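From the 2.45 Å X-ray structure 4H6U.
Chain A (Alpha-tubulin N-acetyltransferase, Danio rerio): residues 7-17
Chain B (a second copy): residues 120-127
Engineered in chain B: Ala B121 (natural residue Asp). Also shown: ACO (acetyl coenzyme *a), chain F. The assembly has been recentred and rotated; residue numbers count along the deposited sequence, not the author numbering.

Chain A 7-17: FPYDLNALFPE
Chain B (120-127) LAFYVTET

A short helix of chain A lies antiparallel to a strand of chain B, and the contact is a small, mixed one in which a single carboxylate, Asp A10, gathers three hydrogen bonds while leucine and proline side chains pack against the same strand. Chain A enters as a strand at Phe A7 and Pro A8 and turns into a helix that starts at Tyr A9, with phi/psi near -64/-42 through Ala A13. Asn A12 N donates to Pro A8 O (2.9 Å), Ala A13 N to Tyr A9 O (2.9 Å) and Leu A14 N to Asp A10 O (3.1 Å). Leu A14 relaxes to -93/3, and the chain then extends at Phe A15 (-58/127) before Pro A16 (-67/-10). Chain B is extended at Ala B121 (-155/141), Phe B122 (-153/119), Tyr B123 (-155/136) and Val B124 (-120/138), continues through Thr B125 (-55/136) and bends at Glu B126 (-49/-54) into a 3-10 segment.

The helix and strand axes approach to 9.2 Å, with 167° between their N-to-C directions. In this arrangement the CA atoms of Leu A11 and Thr B125 are 5.6 Å apart, those of Pro A16 and Ala B121 6.8 Å. Strand alternation directs the CA-to-CB bonds of Ala B121 and Tyr B123 toward chain A and those of Phe B122 and Val B124 away; Thr B125, just beyond the strand, again points toward it.

Asp A10, in the first turn of the helix, adopts chi1 64° (p) and chi2 -14°, which brings both carboxylate oxygens to chain B. Asp A10 OD1 accepts from Thr B125 OG1 at 2.6 Å. Asp A10 OD2 takes two donors, Tyr B123 OH at 3.0 Å and the backbone Glu B126 N at 2.8 Å, the latter almost linear at 177°. An aspartate suits this place because its short side chain offers two acceptors to three donors. Thr B125 (chi1 -167°, t) supplies a hydroxyl donor while buried, its OG1 also 3.3 Å from CB of the N-cap residue Pro A8. The CA-to-CB bond of Glu B126 points sideways and its side-chain end leads away; the residue contributes its backbone amide.

Tyr B123 (chi1 -170°, t; chi2 72°) has the largest area covered and suits its place by combining a hydroxyl for Asp A10 with a ring face for Leu A14. Asp A10 OD2 lies at the ring edge, near its plane, whereas Leu A14 (chi1 -63°, m; chi2 170°, t) supplies a methyl over one face: Leu A14 CD1 sits 3.4 Å from the Tyr B123 ring centroid, 14° off the normal, a CH-pi contact, and 3.3 Å from Tyr B123 CZ. Buried Leu A11 (chi1 -167°, t; chi2 137°, between wells) points sideways, its CD1 4.4 Å from Thr B125 N and its N 4.1 Å from Tyr B123 CE2.

Farther along, Pro A16 CB meets Ala B121 CB at 4.0 Å; the alanine is an engineered replacement for aspartate. In all, 370 Å² is buried. Val B124 N makes a very short 2.4 Å hydrogen bond to O9P of acetyl coenzyme A, the acetyl donor expected of an acetyltransferase.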

# COMPACT_ATOMS: atom_id res chain seq x y z
N PHE A 7 -16.85 -2.33 -5.58
CA PHE A 7 -15.78 -2.99 -6.32
C PHE A 7 -16.33 -4.18 -7.05
O PHE A 7 -17.01 -5.00 -6.45
CB PHE A 7 -14.66 -3.51 -5.38
CG PHE A 7 -13.68 -2.47 -4.90
CD1 PHE A 7 -14.00 -1.12 -4.86
CD2 PHE A 7 -12.44 -2.87 -4.44
CE1 PHE A 7 -13.10 -0.19 -4.41
CE2 PHE A 7 -11.52 -1.96 -3.98
CZ PHE A 7 -11.86 -0.59 -3.97
N PRO A 8 -16.02 -4.30 -8.34
CA PRO A 8 -16.28 -5.58 -9.02
C PRO A 8 -15.48 -6.69 -8.36
O PRO A 8 -14.41 -6.40 -7.86
CB PRO A 8 -15.79 -5.33 -10.46
CG PRO A 8 -15.83 -3.81 -10.64
CD PRO A 8 -15.59 -3.23 -9.26
N TYR A 9 -15.97 -7.92 -8.37
CA TYR A 9 -15.31 -9.03 -7.68
C TYR A 9 -13.90 -9.33 -8.17
O TYR A 9 -12.99 -9.50 -7.36
CB TYR A 9 -16.18 -10.31 -7.76
CG TYR A 9 -17.40 -10.26 -6.86
CD1 TYR A 9 -17.26 -9.97 -5.51
CD2 TYR A 9 -18.69 -10.42 -7.36
CE1 TYR A 9 -18.35 -9.91 -4.67
CE2 TYR A 9 -19.80 -10.35 -6.52
CZ TYR A 9 -19.62 -10.08 -5.17
OH TYR A 9 -20.67 -10.00 -4.29
N ASP A 10 -13.71 -9.34 -9.48
CA ASP A 10 -12.38 -9.59 -10.05
C ASP A 10 -11.42 -8.46 -9.63
O ASP A 10 -10.30 -8.73 -9.25
CB ASP A 10 -12.43 -9.83 -11.57
CG ASP A 10 -12.91 -8.62 -12.35
OD1 ASP A 10 -13.45 -7.67 -11.74
OD2 ASP A 10 -12.77 -8.63 -13.59
N LEU A 11 -11.87 -7.21 -9.67
CA LEU A 11 -11.02 -6.11 -9.22
C LEU A 11 -10.69 -6.19 -7.73
O LEU A 11 -9.55 -5.90 -7.32
CB LEU A 11 -11.69 -4.80 -9.53
CG LEU A 11 -10.80 -3.57 -9.41
CD1 LEU A 11 -11.04 -2.62 -10.56
CD2 LEU A 11 -11.11 -2.89 -8.09
N ASN A 12 -11.66 -6.59 -6.92
CA ASN A 12 -11.45 -6.68 -5.49
C ASN A 12 -10.41 -7.77 -5.16
O ASN A 12 -9.52 -7.58 -4.33
CB ASN A 12 -12.77 -6.99 -4.76
CG ASN A 12 -12.72 -6.59 -3.27
OD1 ASN A 12 -12.06 -5.65 -2.88
ND2 ASN A 12 -13.38 -7.38 -2.45
N ALA A 13 -10.55 -8.92 -5.81
CA ALA A 13 -9.65 -10.05 -5.61
C ALA A 13 -8.22 -9.72 -6.07
O ALA A 13 -7.28 -10.23 -5.52
CB ALA A 13 -10.18 -11.26 -6.31
N LEU A 14 -8.07 -8.93 -7.13
CA LEU A 14 -6.74 -8.57 -7.62
C LEU A 14 -6.21 -7.25 -7.05
O LEU A 14 -5.08 -6.85 -7.37
CB LEU A 14 -6.77 -8.44 -9.15
CG LEU A 14 -7.10 -9.68 -9.97
CD1 LEU A 14 -7.32 -9.27 -11.42
CD2 LEU A 14 -6.02 -10.74 -9.85
N PHE A 15 -6.96 -6.63 -6.14
CA PHE A 15 -6.61 -5.30 -5.64
C PHE A 15 -5.21 -5.34 -5.01
O PHE A 15 -4.91 -6.20 -4.19
CB PHE A 15 -7.66 -4.82 -4.63
CG PHE A 15 -7.64 -3.32 -4.40
CD1 PHE A 15 -8.11 -2.45 -5.37
CD2 PHE A 15 -7.17 -2.80 -3.19
CE1 PHE A 15 -8.09 -1.07 -5.17
CE2 PHE A 15 -7.16 -1.44 -2.95
CZ PHE A 15 -7.62 -0.55 -3.95
N PRO A 16 -4.33 -4.44 -5.45
CA PRO A 16 -2.90 -4.60 -5.13
C PRO A 16 -2.58 -4.44 -3.67
O PRO A 16 -1.46 -4.78 -3.32
CB PRO A 16 -2.21 -3.51 -5.96
CG PRO A 16 -3.27 -2.54 -6.31
CD PRO A 16 -4.56 -3.29 -6.34
N GLU A 17 -3.53 -3.99 -2.86
CA GLU A 17 -3.33 -3.79 -1.42
C GLU A 17 -4.49 -4.37 -0.62
O GLU A 17 -5.63 -4.40 -1.06
CB GLU A 17 -3.19 -2.30 -1.09
N LEU B 120 3.60 -0.83 -11.33
CA LEU B 120 3.64 -2.01 -10.50
C LEU B 120 2.36 -2.85 -10.64
O LEU B 120 2.43 -4.05 -10.60
CB LEU B 120 3.87 -1.58 -9.04
CG LEU B 120 5.14 -0.74 -8.86
CD1 LEU B 120 5.25 -0.19 -7.46
CD2 LEU B 120 6.42 -1.52 -9.20
N ALA B 121 1.22 -2.23 -10.89
CA ALA B 121 -0.04 -2.98 -11.06
C ALA B 121 -0.97 -2.17 -11.91
O ALA B 121 -1.07 -0.96 -11.77
CB ALA B 121 -0.68 -3.28 -9.70
N PHE B 122 -1.68 -2.86 -12.77
CA PHE B 122 -2.55 -2.18 -13.72
C PHE B 122 -3.66 -3.13 -14.07
O PHE B 122 -3.39 -4.22 -14.54
CB PHE B 122 -1.74 -1.79 -14.95
CG PHE B 122 -2.42 -0.78 -15.84
CD1 PHE B 122 -3.45 0.01 -15.39
CD2 PHE B 122 -1.95 -0.58 -17.14
CE1 PHE B 122 -4.04 0.96 -16.20
CE2 PHE B 122 -2.54 0.37 -17.98
CZ PHE B 122 -3.62 1.13 -17.50
N TYR B 123 -4.91 -2.75 -13.77
CA TYR B 123 -6.03 -3.65 -14.03
C TYR B 123 -7.32 -2.91 -14.21
O TYR B 123 -7.65 -1.98 -13.47
CB TYR B 123 -6.21 -4.69 -12.90
CG TYR B 123 -7.22 -5.78 -13.26
CD1 TYR B 123 -6.91 -6.77 -14.20
CD2 TYR B 123 -8.46 -5.87 -12.63
CE1 TYR B 123 -7.80 -7.78 -14.53
CE2 TYR B 123 -9.37 -6.89 -12.94
CZ TYR B 123 -9.03 -7.85 -13.89
OH TYR B 123 -9.89 -8.87 -14.25
N VAL B 124 -8.05 -3.34 -15.23
CA VAL B 124 -9.41 -2.88 -15.47
C VAL B 124 -10.30 -4.12 -15.40
O VAL B 124 -9.92 -5.16 -15.91
CB VAL B 124 -9.51 -2.21 -16.84
CG1 VAL B 124 -10.98 -2.03 -17.24
CG2 VAL B 124 -8.78 -0.88 -16.83
N THR B 125 -11.46 -4.02 -14.75
CA THR B 125 -12.37 -5.16 -14.58
C THR B 125 -12.71 -5.78 -15.94
O THR B 125 -12.94 -5.09 -16.94
CB THR B 125 -13.66 -4.73 -13.77
OG1 THR B 125 -14.39 -5.90 -13.36
CG2 THR B 125 -14.57 -3.84 -14.59
N GLU B 126 -12.69 -7.10 -15.98
CA GLU B 126 -12.63 -7.84 -17.23
C GLU B 126 -13.64 -7.42 -18.31
O GLU B 126 -13.27 -7.16 -19.45
CB GLU B 126 -12.79 -9.34 -16.95
CG GLU B 126 -13.31 -10.20 -18.16
CD GLU B 126 -12.23 -10.46 -19.23
OE1 GLU B 126 -11.05 -10.19 -18.94
OE2 GLU B 126 -12.55 -10.94 -20.35
N THR B 127 -14.92 -7.40 -17.95
CA THR B 127 -15.98 -7.11 -18.92
C THR B 127 -15.95 -5.67 -19.46
O THR B 127 -16.62 -5.38 -20.45
CB THR B 127 -17.37 -7.37 -18.32
OG1 THR B 127 -17.51 -6.64 -17.09
CG2 THR B 127 -17.56 -8.85 -18.07
N1A ACO F . -6.09 -8.30 -25.98
C2A ACO F . -5.10 -7.48 -26.48
N3A ACO F . -4.90 -6.18 -26.22
C4A ACO F . -5.82 -5.63 -25.36
C5A ACO F . -6.91 -6.33 -24.79
C6A ACO F . -7.03 -7.71 -25.13
N6A ACO F . -8.04 -8.55 -24.65
N7A ACO F . -7.66 -5.41 -23.95
C8A ACO F . -7.00 -4.20 -24.05
N9A ACO F . -5.88 -4.33 -24.90
C1B ACO F . -4.90 -3.35 -25.37
C2B ACO F . -4.82 -3.19 -26.88
O2B ACO F . -3.72 -2.45 -27.25
C3B ACO F . -6.08 -2.24 -27.04
O3B ACO F . -6.14 -1.59 -28.19
P3B ACO F . -7.18 -2.30 -29.57
O7A ACO F . -6.61 -3.69 -29.76
O8A ACO F . -8.57 -2.28 -28.96
O9A ACO F . -6.83 -1.25 -30.56
C4B ACO F . -5.85 -1.31 -25.83
O4B ACO F . -5.24 -2.11 -24.83
C5B ACO F . -7.18 -0.65 -25.32
O5B ACO F . -7.01 0.52 -24.62
P1A ACO F . -7.95 0.74 -23.23
O1A ACO F . -7.68 2.10 -22.74
O2A ACO F . -9.31 0.20 -23.55
O3A ACO F . -7.23 -0.26 -22.15
P2A ACO F . -8.00 -1.10 -21.08
O4A ACO F . -8.99 -0.32 -20.30
O5A ACO F . -8.26 -2.50 -21.44
O6A ACO F . -6.59 -1.22 -19.95
CBP ACO F . -5.14 -3.04 -19.36
CCP ACO F . -5.54 -1.93 -20.37
CDP ACO F . -3.82 -3.72 -19.78
CEP ACO F . -5.02 -2.40 -17.95
CAP ACO F . -6.32 -4.05 -19.27
OAP ACO F . -6.57 -4.86 -20.34
C9P ACO F . -6.35 -4.92 -17.97
O9P ACO F . -6.65 -4.41 -16.90
N8P ACO F . -6.10 -6.21 -17.85
C7P ACO F . -5.73 -7.15 -18.79
C6P ACO F . -5.01 -8.39 -18.10
C5P ACO F . -4.05 -8.11 -16.90
O5P ACO F . -3.74 -9.01 -16.11
N4P ACO F . -3.52 -6.84 -16.71
C3P ACO F . -2.58 -6.46 -15.63
C2P ACO F . -1.37 -5.51 -16.04
S1P ACO F . 0.42 -6.17 -15.94
C ACO F . 1.37 -5.13 -14.73
O ACO F . 0.79 -4.38 -13.99
CH3 ACO F . 2.75 -4.70 -15.22